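Local coordinates for DUF3247 family protein (PDB 2E12), which is of unknown function but adopts a variant of the Sm-like fold, which may point to a role in RNA binding, at residues 1-6 with 52-57; 19-24 with 84-89; 28-33 with 42-47; 64-69 with 80-85. One frame throughout, in Å; residues are numbered along the deposited sequence.

Contact 1 of 4, residues 1-6 with 52-57; sequences MPKYAP and QTYRDE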
loop_
_atom_site.group_PDB
_atom_site.type_symbol
_atom_site.label_atom_id
_atom_site.label_comp_id
_atom_site.label_asym_id
_atom_site.label_seq_id
_atom_site.Cartn_x
_atom_site.Cartn_y
_atom_site.Cartn_z
ATOM N N MET A 1 -0.365 27.732 7.968
ATOM C CA MET A 1 0.317 28.081 6.675
ATOM C C MET A 1 0.381 26.826 5.798
ATOM O O MET A 1 0.665 25.738 6.291
ATOM C CB MET A 1 1.729 28.600 6.958
ATOM C CG MET A 1 2.490 29.086 5.730
ATOM S SD MET A 1 4.185 29.596 6.133
ATOM C CE MET A 1 4.013 31.355 6.136
ATOM N N PRO A 2 0.099 26.961 4.493
ATOM C CA PRO A 2 0.129 25.808 3.585
ATOM C C PRO A 2 1.483 25.529 2.935
ATOM O O PRO A 2 2.201 26.447 2.556
ATOM C CB PRO A 2 -0.922 26.162 2.520
ATOM C CG PRO A 2 -1.653 27.387 3.078
ATOM C CD PRO A 2 -0.584 28.096 3.855
ATOM N N LYS A 3 1.831 24.255 2.811
ATOM C CA LYS A 3 3.069 23.875 2.148
ATOM C C LYS A 3 2.593 23.480 0.753
ATOM O O LYS A 3 1.577 22.798 0.622
ATOM C CB LYS A 3 3.720 22.685 2.857
ATOM C CG LYS A 3 3.983 22.923 4.336
ATOM C CD LYS A 3 4.715 21.746 4.949
ATOM C CE LYS A 3 5.022 21.986 6.418
ATOM N NZ LYS A 3 5.789 20.852 7.010
ATOM N N TYR A 4 3.295 23.936 -0.279
ATOM C CA TYR A 4 2.906 23.638 -1.660
ATOM C C TYR A 4 3.800 22.598 -2.331
ATOM O O TYR A 4 5.012 22.565 -2.116
ATOM C CB TYR A 4 2.894 24.926 -2.499
ATOM C CG TYR A 4 1.805 25.906 -2.091
ATOM C CD1 TYR A 4 1.900 26.640 -0.903
ATOM C CD2 TYR A 4 0.644 26.054 -2.863
ATOM C CE1 TYR A 4 0.857 27.490 -0.487
ATOM C CE2 TYR A 4 -0.399 26.907 -2.457
ATOM C CZ TYR A 4 -0.289 27.616 -1.268
ATOM O OH TYR A 4 -1.336 28.423 -0.847
ATOM N N ALA A 5 3.182 21.729 -3.124
ATOM C CA ALA A 5 3.906 20.684 -3.837
ATOM C C ALA A 5 3.474 20.711 -5.292
ATOM O O ALA A 5 2.360 21.122 -5.605
ATOM C CB ALA A 5 3.611 19.309 -3.218
ATOM N N PRO A 6 4.363 20.296 -6.201
ATOM C CA PRO A 6 4.077 20.264 -7.637
ATOM C C PRO A 6 2.834 19.433 -8.010
ATOM O O PRO A 6 2.126 19.783 -8.951
ATOM C CB PRO A 6 5.379 19.716 -8.243
ATOM C CG PRO A 6 6.137 19.128 -7.054
ATOM C CD PRO A 6 5.793 20.062 -5.950
ATOM N N GLN A 52 2.358 13.341 3.664
ATOM C CA GLN A 52 1.639 14.478 4.235
ATOM C C GLN A 52 0.659 15.130 3.267
ATOM O O GLN A 52 0.514 14.709 2.119
ATOM C CB GLN A 52 2.626 15.553 4.688
ATOM C CG GLN A 52 3.737 15.077 5.597
ATOM C CD GLN A 52 4.857 16.092 5.718
ATOM O OE1 GLN A 52 4.619 17.270 5.980
ATOM N NE2 GLN A 52 6.089 15.637 5.531
ATOM N N THR A 53 0.001 16.179 3.755
ATOM C CA THR A 53 -0.964 16.956 2.972
ATOM C C THR A 53 -0.325 18.249 2.446
ATOM O O THR A 53 0.330 18.988 3.191
ATOM C CB THR A 53 -2.186 17.344 3.824
ATOM O OG1 THR A 53 -2.803 16.162 4.352
ATOM C CG2 THR A 53 -3.191 18.112 2.980
ATOM N N TYR A 54 -0.541 18.536 1.168
ATOM C CA TYR A 54 0.013 19.745 0.541
ATOM C C TYR A 54 -1.042 20.377 -0.359
ATOM O O TYR A 54 -2.137 19.841 -0.495
ATOM C CB TYR A 54 1.226 19.387 -0.328
ATOM C CG TYR A 54 2.412 18.792 0.409
ATOM C CD1 TYR A 54 3.324 19.607 1.076
ATOM C CD2 TYR A 54 2.638 17.415 0.407
ATOM C CE1 TYR A 54 4.434 19.066 1.718
ATOM C CE2 TYR A 54 3.740 16.866 1.046
ATOM C CZ TYR A 54 4.635 17.695 1.699
ATOM O OH TYR A 54 5.733 17.154 2.326
ATOM N N ARG A 55 -0.699 21.519 -0.955
ATOM C CA ARG A 55 -1.557 22.240 -1.903
ATOM C C ARG A 55 -0.790 22.408 -3.209
ATOM O O ARG A 55 0.425 22.661 -3.197
ATOM C CB ARG A 55 -1.895 23.670 -1.451
ATOM C CG ARG A 55 -2.937 23.832 -0.387
ATOM C CD ARG A 55 -3.364 25.300 -0.373
ATOM N NE ARG A 55 -4.137 25.664 0.808
ATOM C CZ ARG A 55 -4.515 26.902 1.099
ATOM N NH1 ARG A 55 -4.202 27.903 0.287
ATOM N NH2 ARG A 55 -5.169 27.148 2.227
ATOM N N ASP A 56 -1.491 22.291 -4.333
ATOM C CA ASP A 56 -0.843 22.526 -5.616
ATOM C C ASP A 56 -1.134 23.983 -6.000
ATOM O O ASP A 56 -1.775 24.720 -5.241
ATOM C CB ASP A 56 -1.344 21.566 -6.703
ATOM C CG ASP A 56 -2.864 21.540 -6.834
ATOM O OD1 ASP A 56 -3.536 22.557 -6.566
ATOM O OD2 ASP A 56 -3.388 20.485 -7.245
ATOM N N GLU A 57 -0.664 24.396 -7.171
ATOM C CA GLU A 57 -0.860 25.761 -7.620
ATOM C C GLU A 57 -2.316 26.199 -7.745
ATOM O O GLU A 57 -2.619 27.373 -7.530
ATOM C CB GLU A 57 -0.158 25.981 -8.952
ATOM C CG GLU A 57 -0.135 27.438 -9.347
ATOM C CD GLU A 57 0.493 27.666 -10.683
ATOM O OE1 GLU A 57 1.546 27.046 -10.956
ATOM O OE2 GLU A 57 -0.057 28.487 -11.460
HETATM O O HOH W 1 0.218 22.007 3.613
#

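Contact 2 of 4, residues 19-24 with 84-89; sequences EHWVKL and DRIVAV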
loop_
_atom_site.group_PDB
_atom_site.type_symbol
_atom_site.label_atom_id
_atom_site.label_comp_id
_atom_site.label_asym_id
_atom_site.label_seq_id
_atom_site.Cartn_x
_atom_site.Cartn_y
_atom_site.Cartn_z
ATOM N N GLU A 19 2.273 4.828 0.483
ATOM C CA GLU A 19 2.551 4.249 1.796
ATOM C C GLU A 19 3.471 3.035 1.749
ATOM O O GLU A 19 4.290 2.841 2.647
ATOM C CB GLU A 19 1.232 3.899 2.508
ATOM C CG GLU A 19 0.458 5.136 2.959
ATOM C CD GLU A 19 -0.909 4.813 3.540
ATOM O OE1 GLU A 19 -1.725 4.183 2.836
ATOM O OE2 GLU A 19 -1.173 5.201 4.698
ATOM N N HIS A 20 3.342 2.220 0.703
ATOM C CA HIS A 20 4.193 1.038 0.567
ATOM C C HIS A 20 5.661 1.448 0.380
ATOM O O HIS A 20 6.557 0.773 0.866
ATOM C CB HIS A 20 3.740 0.182 -0.622
ATOM C CG HIS A 20 4.550 -1.063 -0.815
ATOM N ND1 HIS A 20 4.612 -2.064 0.129
ATOM C CD2 HIS A 20 5.337 -1.463 -1.841
ATOM C CE1 HIS A 20 5.406 -3.028 -0.306
ATOM N NE2 HIS A 20 5.858 -2.687 -1.499
ATOM N N TRP A 21 5.893 2.562 -0.316
ATOM C CA TRP A 21 7.250 3.056 -0.563
ATOM C C TRP A 21 7.964 3.404 0.734
ATOM O O TRP A 21 9.168 3.172 0.873
ATOM C CB TRP A 21 7.221 4.301 -1.462
ATOM C CG TRP A 21 6.855 4.041 -2.905
ATOM C CD1 TRP A 21 6.338 4.945 -3.790
ATOM C CD2 TRP A 21 6.998 2.810 -3.630
ATOM N NE1 TRP A 21 6.149 4.357 -5.014
ATOM C CE2 TRP A 21 6.545 3.047 -4.947
ATOM C CE3 TRP A 21 7.464 1.530 -3.296
ATOM C CZ2 TRP A 21 6.544 2.053 -5.930
ATOM C CZ3 TRP A 21 7.462 0.541 -4.273
ATOM C CH2 TRP A 21 7.005 0.811 -5.576
ATOM N N VAL A 22 7.226 3.980 1.678
ATOM C CA VAL A 22 7.805 4.343 2.966
ATOM C C VAL A 22 8.311 3.075 3.659
ATOM O O VAL A 22 9.410 3.045 4.190
ATOM C CB VAL A 22 6.760 5.062 3.860
ATOM C CG1 VAL A 22 7.363 5.417 5.217
ATOM C CG2 VAL A 22 6.267 6.325 3.153
ATOM N N LYS A 23 7.492 2.029 3.623
ATOM C CA LYS A 23 7.827 0.740 4.216
ATOM C C LYS A 23 9.132 0.184 3.647
ATOM O O LYS A 23 9.853 -0.551 4.321
ATOM C CB LYS A 23 6.694 -0.259 3.954
ATOM C CG LYS A 23 5.438 -0.033 4.781
ATOM C CD LYS A 23 5.622 -0.526 6.206
ATOM C CE LYS A 23 6.150 -1.955 6.203
ATOM N NZ LYS A 23 5.412 -2.800 5.221
ATOM N N LEU A 24 9.425 0.531 2.400
ATOM C CA LEU A 24 10.635 0.062 1.746
ATOM C C LEU A 24 11.769 1.091 1.798
ATOM O O LEU A 24 12.865 0.833 1.313
ATOM C CB LEU A 24 10.327 -0.297 0.295
ATOM C CG LEU A 24 9.210 -1.326 0.099
ATOM C CD1 LEU A 24 8.982 -1.540 -1.394
ATOM C CD2 LEU A 24 9.571 -2.637 0.782
ATOM N N ASP A 84 6.018 10.783 -5.526
ATOM C CA ASP A 84 5.077 10.328 -6.554
ATOM C C ASP A 84 5.800 9.958 -7.855
ATOM O O ASP A 84 5.196 9.431 -8.790
ATOM C CB ASP A 84 4.029 11.406 -6.856
ATOM C CG ASP A 84 4.645 12.743 -7.241
ATOM O OD1 ASP A 84 3.916 13.589 -7.801
ATOM O OD2 ASP A 84 5.846 12.953 -6.980
ATOM N N ARG A 85 7.097 10.232 -7.908
ATOM C CA ARG A 85 7.903 9.939 -9.093
ATOM C C ARG A 85 8.503 8.526 -9.071
ATOM O O ARG A 85 9.103 8.084 -10.054
ATOM C CB ARG A 85 9.035 10.962 -9.212
ATOM C CG ARG A 85 8.594 12.421 -9.091
ATOM C CD ARG A 85 7.843 12.929 -10.327
ATOM N NE ARG A 85 6.561 12.260 -10.543
ATOM C CZ ARG A 85 5.727 12.546 -11.539
ATOM N NH1 ARG A 85 6.034 13.494 -12.414
ATOM N NH2 ARG A 85 4.584 11.885 -11.661
ATOM N N ILE A 86 8.337 7.818 -7.958
ATOM C CA ILE A 86 8.896 6.471 -7.811
ATOM C C ILE A 86 8.087 5.345 -8.429
ATOM O O ILE A 86 6.873 5.300 -8.291
ATOM C CB ILE A 86 9.128 6.127 -6.326
ATOM C CG1 ILE A 86 10.237 7.031 -5.779
ATOM C CG2 ILE A 86 9.451 4.629 -6.173
ATOM C CD1 ILE A 86 10.484 6.924 -4.288
ATOM N N VAL A 87 8.797 4.420 -9.074
ATOM C CA VAL A 87 8.201 3.261 -9.737
ATOM C C VAL A 87 8.639 1.938 -9.092
ATOM O O VAL A 87 7.929 0.930 -9.164
ATOM C CB VAL A 87 8.597 3.248 -11.228
ATOM C CG1 VAL A 87 7.910 2.109 -11.946
ATOM C CG2 VAL A 87 8.237 4.572 -11.861
ATOM N N ALA A 88 9.806 1.939 -8.459
ATOM C CA ALA A 88 10.306 0.727 -7.818
ATOM C C ALA A 88 11.403 1.045 -6.805
ATOM O O ALA A 88 12.122 2.028 -6.951
ATOM C CB ALA A 88 10.841 -0.240 -8.877
ATOM N N VAL A 89 11.520 0.201 -5.784
ATOM C CA VAL A 89 12.531 0.369 -4.748
ATOM C C VAL A 89 13.099 -0.998 -4.402
ATOM O O VAL A 89 12.370 -1.869 -3.929
ATOM C CB VAL A 89 11.937 0.982 -3.460
ATOM C CG1 VAL A 89 13.007 1.050 -2.382
ATOM C CG2 VAL A 89 11.376 2.372 -3.743
#

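Contact 3 of 4, residues 28-33 with 42-47; sequences QERVRI and AGTVAV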
loop_
_atom_site.group_PDB
_atom_site.type_symbol
_atom_site.label_atom_id
_atom_site.label_comp_id
_atom_site.label_asym_id
_atom_site.label_seq_id
_atom_site.Cartn_x
_atom_site.Cartn_y
_atom_site.Cartn_z
ATOM N N GLN A 28 18.066 5.416 6.841
ATOM C CA GLN A 28 19.436 4.909 6.679
ATOM C C GLN A 28 19.621 3.642 5.845
ATOM O O GLN A 28 20.730 3.126 5.759
ATOM C CB GLN A 28 20.097 4.705 8.057
ATOM C CG GLN A 28 20.365 5.993 8.828
ATOM C CD GLN A 28 21.296 6.946 8.088
ATOM O OE1 GLN A 28 22.483 6.680 7.938
ATOM N NE2 GLN A 28 20.754 8.064 7.623
ATOM N N GLU A 29 18.554 3.139 5.224
ATOM C CA GLU A 29 18.664 1.927 4.415
ATOM C C GLU A 29 19.233 2.263 3.041
ATOM O O GLU A 29 18.901 3.296 2.455
ATOM C CB GLU A 29 17.286 1.272 4.267
ATOM C CG GLU A 29 17.287 -0.140 3.693
ATOM C CD GLU A 29 17.639 -1.217 4.713
ATOM O OE1 GLU A 29 18.707 -1.856 4.545
ATOM O OE2 GLU A 29 16.857 -1.438 5.674
ATOM N N ARG A 30 20.100 1.396 2.536
ATOM C CA ARG A 30 20.707 1.609 1.224
ATOM C C ARG A 30 19.818 0.969 0.172
ATOM O O ARG A 30 19.491 -0.218 0.260
ATOM C CB ARG A 30 22.099 0.994 1.187
ATOM C CG ARG A 30 23.146 1.798 1.943
ATOM C CD ARG A 30 24.432 1.007 2.091
ATOM N NE ARG A 30 25.086 0.735 0.812
ATOM C CZ ARG A 30 25.880 -0.307 0.604
ATOM N NH1 ARG A 30 26.105 -1.161 1.591
ATOM N NH2 ARG A 30 26.443 -0.494 -0.584
ATOM N N VAL A 31 19.409 1.760 -0.815
ATOM C CA VAL A 31 18.530 1.246 -1.851
ATOM C C VAL A 31 18.820 1.862 -3.210
ATOM O O VAL A 31 19.585 2.822 -3.326
ATOM C CB VAL A 31 17.057 1.541 -1.503
ATOM C CG1 VAL A 31 16.703 0.944 -0.152
ATOM C CG2 VAL A 31 16.830 3.044 -1.481
ATOM N N ARG A 32 18.224 1.273 -4.236
ATOM C CA ARG A 32 18.350 1.780 -5.597
ATOM C C ARG A 32 16.897 2.035 -5.949
ATOM O O ARG A 32 16.041 1.179 -5.710
ATOM C CB ARG A 32 18.944 0.733 -6.532
ATOM C CG ARG A 32 19.743 1.306 -7.698
ATOM C CD ARG A 32 20.705 0.253 -8.249
ATOM N NE ARG A 32 20.062 -1.050 -8.412
ATOM C CZ ARG A 32 19.051 -1.293 -9.242
ATOM N NH1 ARG A 32 18.557 -0.321 -9.998
ATOM N NH2 ARG A 32 18.525 -2.507 -9.309
ATOM N N ILE A 33 16.623 3.207 -6.506
ATOM C CA ILE A 33 15.261 3.599 -6.838
ATOM C C ILE A 33 14.992 3.786 -8.322
ATOM O O ILE A 33 15.819 4.337 -9.038
ATOM C CB ILE A 33 14.926 4.920 -6.125
ATOM C CG1 ILE A 33 15.185 4.764 -4.623
ATOM C CG2 ILE A 33 13.481 5.321 -6.399
ATOM C CD1 ILE A 33 15.076 6.058 -3.842
ATOM N N ALA A 42 20.630 6.012 -6.533
ATOM C CA ALA A 42 21.000 5.037 -5.522
ATOM C C ALA A 42 21.712 5.769 -4.404
ATOM O O ALA A 42 22.386 6.766 -4.646
ATOM C CB ALA A 42 21.906 3.993 -6.114
ATOM N N GLY A 43 21.545 5.279 -3.182
ATOM C CA GLY A 43 22.192 5.916 -2.060
ATOM C C GLY A 43 21.587 5.535 -0.737
ATOM O O GLY A 43 20.948 4.480 -0.608
ATOM N N THR A 44 21.781 6.397 0.254
ATOM C CA THR A 44 21.235 6.129 1.573
ATOM C C THR A 44 20.062 7.044 1.911
ATOM O O THR A 44 20.122 8.258 1.709
ATOM C CB THR A 44 22.313 6.288 2.667
ATOM O OG1 THR A 44 23.519 5.633 2.260
ATOM C CG2 THR A 44 21.840 5.644 3.965
ATOM N N VAL A 45 18.984 6.438 2.399
ATOM C CA VAL A 45 17.795 7.174 2.831
ATOM C C VAL A 45 18.243 8.004 4.038
ATOM O O VAL A 45 18.522 7.448 5.091
ATOM C CB VAL A 45 16.683 6.214 3.309
ATOM C CG1 VAL A 45 15.449 7.022 3.760
ATOM C CG2 VAL A 45 16.308 5.241 2.191
ATOM N N ALA A 46 18.303 9.327 3.886
ATOM C CA ALA A 46 18.737 10.193 4.985
ATOM C C ALA A 46 17.858 10.059 6.226
ATOM O O ALA A 46 18.354 9.943 7.337
ATOM C CB ALA A 46 18.768 11.654 4.523
ATOM N N VAL A 47 16.545 10.076 6.030
ATOM C CA VAL A 47 15.610 9.967 7.140
ATOM C C VAL A 47 14.327 9.318 6.608
ATOM O O VAL A 47 13.940 9.574 5.469
ATOM C CB VAL A 47 15.320 11.372 7.732
ATOM C CG1 VAL A 47 14.590 12.237 6.707
ATOM C CG2 VAL A 47 14.520 11.258 9.015
#

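Contact 4 of 4, residues 64-69 with 80-85; sequences NGQLRI and WIWMDR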
loop_
_atom_site.group_PDB
_atom_site.type_symbol
_atom_site.label_atom_id
_atom_site.label_comp_id
_atom_site.label_asym_id
_atom_site.label_seq_id
_atom_site.Cartn_x
_atom_site.Cartn_y
_atom_site.Cartn_z
ATOM N N ASN A 64 1.270 13.403 -0.661
ATOM C CA ASN A 64 2.555 13.267 -1.338
ATOM C C ASN A 64 3.638 13.210 -0.259
ATOM O O ASN A 64 3.327 13.203 0.930
ATOM C CB ASN A 64 2.812 14.457 -2.256
ATOM C CG ASN A 64 3.722 14.108 -3.419
ATOM O OD1 ASN A 64 4.522 13.176 -3.342
ATOM N ND2 ASN A 64 3.620 14.871 -4.490
ATOM N N GLY A 65 4.900 13.172 -0.675
ATOM C CA GLY A 65 5.995 13.124 0.285
ATOM C C GLY A 65 7.336 13.507 -0.320
ATOM O O GLY A 65 7.520 13.462 -1.539
ATOM N N GLN A 66 8.282 13.884 0.537
ATOM C CA GLN A 66 9.606 14.280 0.086
ATOM C C GLN A 66 10.647 13.343 0.662
ATOM O O GLN A 66 10.645 13.064 1.859
ATOM C CB GLN A 66 9.897 15.729 0.504
ATOM C CG GLN A 66 8.939 16.739 -0.146
ATOM C CD GLN A 66 9.184 18.170 0.305
ATOM O OE1 GLN A 66 10.177 18.783 -0.072
ATOM N NE2 GLN A 66 8.284 18.699 1.127
ATOM N N LEU A 67 11.532 12.868 -0.212
ATOM C CA LEU A 67 12.607 11.938 0.136
ATOM C C LEU A 67 13.971 12.574 -0.106
ATOM O O LEU A 67 14.194 13.220 -1.132
ATOM C CB LEU A 67 12.491 10.680 -0.726
ATOM C CG LEU A 67 13.571 9.599 -0.679
ATOM C CD1 LEU A 67 13.555 8.908 0.664
ATOM C CD2 LEU A 67 13.315 8.584 -1.784
ATOM N N ARG A 68 14.862 12.401 0.863
ATOM C CA ARG A 68 16.222 12.912 0.782
ATOM C C ARG A 68 17.161 11.709 0.745
ATOM O O ARG A 68 17.065 10.806 1.584
ATOM C CB ARG A 68 16.555 13.776 2.004
ATOM C CG ARG A 68 17.970 14.347 1.993
ATOM C CD ARG A 68 18.305 15.008 3.335
ATOM N NE ARG A 68 19.647 14.672 3.789
ATOM C CZ ARG A 68 20.134 14.957 4.991
ATOM N NH1 ARG A 68 19.394 15.601 5.891
ATOM N NH2 ARG A 68 21.358 14.568 5.307
ATOM N N ILE A 69 18.053 11.691 -0.238
ATOM C CA ILE A 69 19.014 10.608 -0.391
ATOM C C ILE A 69 20.393 11.248 -0.321
ATOM O O ILE A 69 20.627 12.270 -0.958
ATOM C CB ILE A 69 18.879 9.923 -1.779
ATOM C CG1 ILE A 69 17.439 9.490 -2.005
ATOM C CG2 ILE A 69 19.813 8.713 -1.878
ATOM C CD1 ILE A 69 16.928 8.560 -0.927
ATOM N N TRP A 80 16.919 15.738 -3.089
ATOM C CA TRP A 80 15.539 15.678 -2.606
ATOM C C TRP A 80 14.639 15.380 -3.792
ATOM O O TRP A 80 14.764 16.007 -4.845
ATOM C CB TRP A 80 15.102 17.009 -1.980
ATOM C CG TRP A 80 15.654 17.257 -0.612
ATOM C CD1 TRP A 80 16.894 17.738 -0.301
ATOM C CD2 TRP A 80 14.983 17.040 0.632
ATOM N NE1 TRP A 80 17.035 17.838 1.062
ATOM C CE2 TRP A 80 15.876 17.415 1.659
ATOM C CE3 TRP A 80 13.713 16.565 0.982
ATOM C CZ2 TRP A 80 15.536 17.330 3.015
ATOM C CZ3 TRP A 80 13.377 16.480 2.331
ATOM C CH2 TRP A 80 14.285 16.862 3.328
ATOM N N ILE A 81 13.729 14.424 -3.616
ATOM C CA ILE A 81 12.812 14.041 -4.682
ATOM C C ILE A 81 11.395 13.897 -4.141
ATOM O O ILE A 81 11.210 13.537 -2.981
ATOM C CB ILE A 81 13.221 12.687 -5.293
ATOM C CG1 ILE A 81 14.621 12.786 -5.901
ATOM C CG2 ILE A 81 12.204 12.255 -6.338
ATOM C CD1 ILE A 81 15.108 11.494 -6.541
ATOM N N TRP A 82 10.399 14.194 -4.967
ATOM C CA TRP A 82 9.021 14.016 -4.535
ATOM C C TRP A 82 8.729 12.545 -4.816
ATOM O O TRP A 82 9.048 12.034 -5.893
ATOM C CB TRP A 82 8.065 14.934 -5.306
ATOM C CG TRP A 82 8.228 16.378 -4.939
ATOM C CD1 TRP A 82 9.043 17.290 -5.541
ATOM C CD2 TRP A 82 7.616 17.057 -3.836
ATOM N NE1 TRP A 82 8.979 18.495 -4.884
ATOM C CE2 TRP A 82 8.110 18.381 -3.832
ATOM C CE3 TRP A 82 6.698 16.674 -2.848
ATOM C CZ2 TRP A 82 7.718 19.327 -2.876
ATOM C CZ3 TRP A 82 6.307 17.616 -1.894
ATOM C CH2 TRP A 82 6.820 18.928 -1.919
ATOM N N MET A 83 8.139 11.866 -3.838
ATOM C CA MET A 83 7.870 10.435 -3.944
ATOM C C MET A 83 6.882 9.923 -4.993
ATOM O O MET A 83 6.912 8.739 -5.325
ATOM C CB MET A 83 7.504 9.894 -2.558
ATOM C CG MET A 83 8.720 9.752 -1.644
ATOM S SD MET A 83 8.325 9.643 0.119
ATOM C CE MET A 83 7.952 7.900 0.279
ATOM N N ASP A 84 6.018 10.783 -5.526
ATOM C CA ASP A 84 5.077 10.328 -6.554
ATOM C C ASP A 84 5.800 9.958 -7.855
ATOM O O ASP A 84 5.196 9.431 -8.790
ATOM C CB ASP A 84 4.029 11.406 -6.856
ATOM C CG ASP A 84 4.645 12.743 -7.241
ATOM O OD1 ASP A 84 3.916 13.589 -7.801
ATOM O OD2 ASP A 84 5.846 12.953 -6.980
ATOM N N ARG A 85 7.097 10.232 -7.908
ATOM C CA ARG A 85 7.903 9.939 -9.093
ATOM C C ARG A 85 8.503 8.526 -9.071
ATOM O O ARG A 85 9.103 8.084 -10.054
ATOM C CB ARG A 85 9.035 10.962 -9.212
ATOM C CG ARG A 85 8.594 12.421 -9.091
ATOM C CD ARG A 85 7.843 12.929 -10.327
ATOM N NE ARG A 85 6.561 12.260 -10.543
ATOM C CZ ARG A 85 5.727 12.546 -11.539
ATOM N NH1 ARG A 85 6.034 13.494 -12.414
ATOM N NH2 ARG A 85 4.584 11.885 -11.661
#

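Contact 1 of 4, residues 1-6 with 52-57
CG of Tyr4 (chi1 -67°) and CG of Arg55 (chi1 -77°) both stand anti to their own carbonyl carbons, so the two side chains run side by side in the same direction from a shared bridge. The extended arginine chain passes the phenol ring closely: Arg55 CB sits over one face in a CH-pi contact, 4.1 Å from the Tyr4 ring centroid. Further along the arginine, Pro2 CG lies over the centre of one guanidinium face, 3.5 Å from Arg55 CZ; the compact, rigid proline ring can lie close on the poorly hydrated flat face of that cation. The ring and guanidinium planes are 77° apart, so they do not stack, yet Tyr4 OH is hydrogen-bonded, and Arg55 NH1 salt-bridged, to Glu59 OE1, which probably fixes their rotation.

The bridge consists of two backbone bonds around Arg55. Arg55 N bonds to Lys3 O at 3.1 Å, in the carbonyl plane, while Ala5 N reaches Arg55 O at 2.9 Å from above the Arg55 carbonyl plane. One water extends the pairing, accepting from Lys3 N and donating to Thr53 O. Ala5, small enough to fit close to the strand, brings its CB to 3.7 Å from Tyr54 CB, and Lys3 CB meets the edge of the Tyr54 ring. The N-terminal arm thus crosses the end of edge strand 44-55, ahead of helix 12-23, with Ala5 and Pro6 resting on Trp82 of strand 79-82.

Contact 2 of 4, residues 19-24 with 84-89
His20 is held at both ring nitrogens by the second subunit: NE2 has one clear hydrogen bond, to Gln12 OE1 of that subunit, and ND1 bonds to Glu19 OE2 of that subunit. Leu24 packs on the same Gln12. One turn on, Leu24 N has a shared i-3 and i-4 acceptor pair, bonding weakly to Trp21 O at 3.1 Å and to His20 O at 3.3 Å. Trp21 and Leu24 make the contact with strand 86-89 through apolar groups. Trp21 CG lies anti to the carbonyl carbon (chi1 -71°), and the indole and Ile86 point oppositely and overlap side by side. Ile86 CG2 stands over one indole face, 3.7 Å from the centroid of the Trp21 five-membered ring, a CH-pi contact, and Val89 CG2 touches Trp21 CE3 at 4.0 Å.

An N-terminal helix laid against a strongly bent antiparallel sheet is the layout of Sm-like proteins, and here the axes of helix 19-23 and strand 86-89 approach to 9.4 Å at an angle of 32°. Tryptophan suits the place because its broad plate spans that gap. The strand carries a classic beta bulge, Val87 and Ala88 both facing Glu34, and the far rim of the indole reaches it, with Trp21 CH2 4.0 Å from Ala88 CA. Beyond the bulge, branched Val89 serves two partners, Val89 CG1 coming within 4.0 Å of Leu24 CB.

Contact 3 of 4, residues 28-33 with 42-47
A beta hairpin of strands 30-35 and 40-42 brings these segments together, and its second arm turns a corner at Gly43 to enter strand 44-55. Val31 and Gly43 form the hydrogen-bonded antiparallel pair: Val31 N to Gly43 O and Gly43 N to Val31 O are both 3.1 Å, each lying nearly along its C=O axis. At Gly43 the backbone angles (phi 162°, psi -157°) would jam a beta carbon against the preceding carbonyl, so glycine is the residue that permits the corner.

Such a sharp bend, which lets one strand pass from one sheet to the other, is the device by which Sm-like folds curl an antiparallel sheet into a small barrel-like body. Past it the pairing continues with Val45 N on Glu29 O, almost straight at the hydrogen, and with Gln28 N on Val45 O, the shortest of the bonds at 2.7 Å. Gln28 adds its side chain: bent at chi2 (-60°), it folds back so that NE2 donates to Ala46 O at 3.1 Å, with that oxygen in the amide plane although the donor lies above the carbonyl plane. Thr44, its CG2 anti to the backbone N, puts that methyl 3.3 Å from Gln28 O. On the buried side Val31 and Val45 approach at 4.3 Å between their CG2 atoms; these compact branched side chains both also pack on Leu25.

Contact 4 of 4, residues 64-69 with 80-85
Gln66 lays its extended side chain along one face of the Trp82 indole, with CG 3.5 Å from the centroid of the six-membered ring in a CH-pi contact. Its amide is only 18° from parallel to that ring, and Gln66 CD lies 3.3 Å from Trp82 CH2. A long, flat-ended chain suits the place: it lies on the aromatic while NE2 bonds to Tyr54 OH, which probably holds the rotation of the amide. On the same face of the sheet, Arg68 CB stands over the centre of the Trp80 six-membered ring at 3.7 Å, and Gln66 CB meets that ring's edge. The arginine runs on to a salt bridge between NH2 and Asp70.

These pairs ride on a beta hairpin. Leu67 and Ile81 exchange bonds of 2.9 Å (Leu67 N to Ile81 O) and 2.8 Å (Ile81 N to Leu67 O); Gly65 O then accepts Met83 N at 2.9 Å, entering the 3-10 turn. Glycine suits position 65, since a beta carbon there would crowd Met83 SD. On the other face Leu67 CB meets Met83 CG, 4.0 Å away, in the apolar interior beneath helix 12-23. The chemistry is thus divided: apolar contacts line the interior, whereas the opposite face sets alkyl parts and the flat Gln66 amide against indoles, while Gln66 NE2 and Arg68 NH2 bond to Tyr54 and Asp70.

Contact 4 is the hub, its centre about 3 Å from that of the chain, and it touches each of the others. Contacts 1 and 3 lie on opposite sides of the chain's centre, about 25 Å apart between centres, at the two ends of strand 44-55, which pairs with strand 61-70 of contact 4. Contact 2 shares Asp84 and Arg85 with contact 4, and its strand 86-91 pairs with strand 30-35 of contact 3. Along the chain, contacts 1 and 3 each close before contact 4 opens, contact 3 falls between the segments of contact 2, and contacts 1 and 2 alternate. Two three-stranded sheets, the helix and the N-terminal arm are thereby tied into one compact Sm-like body.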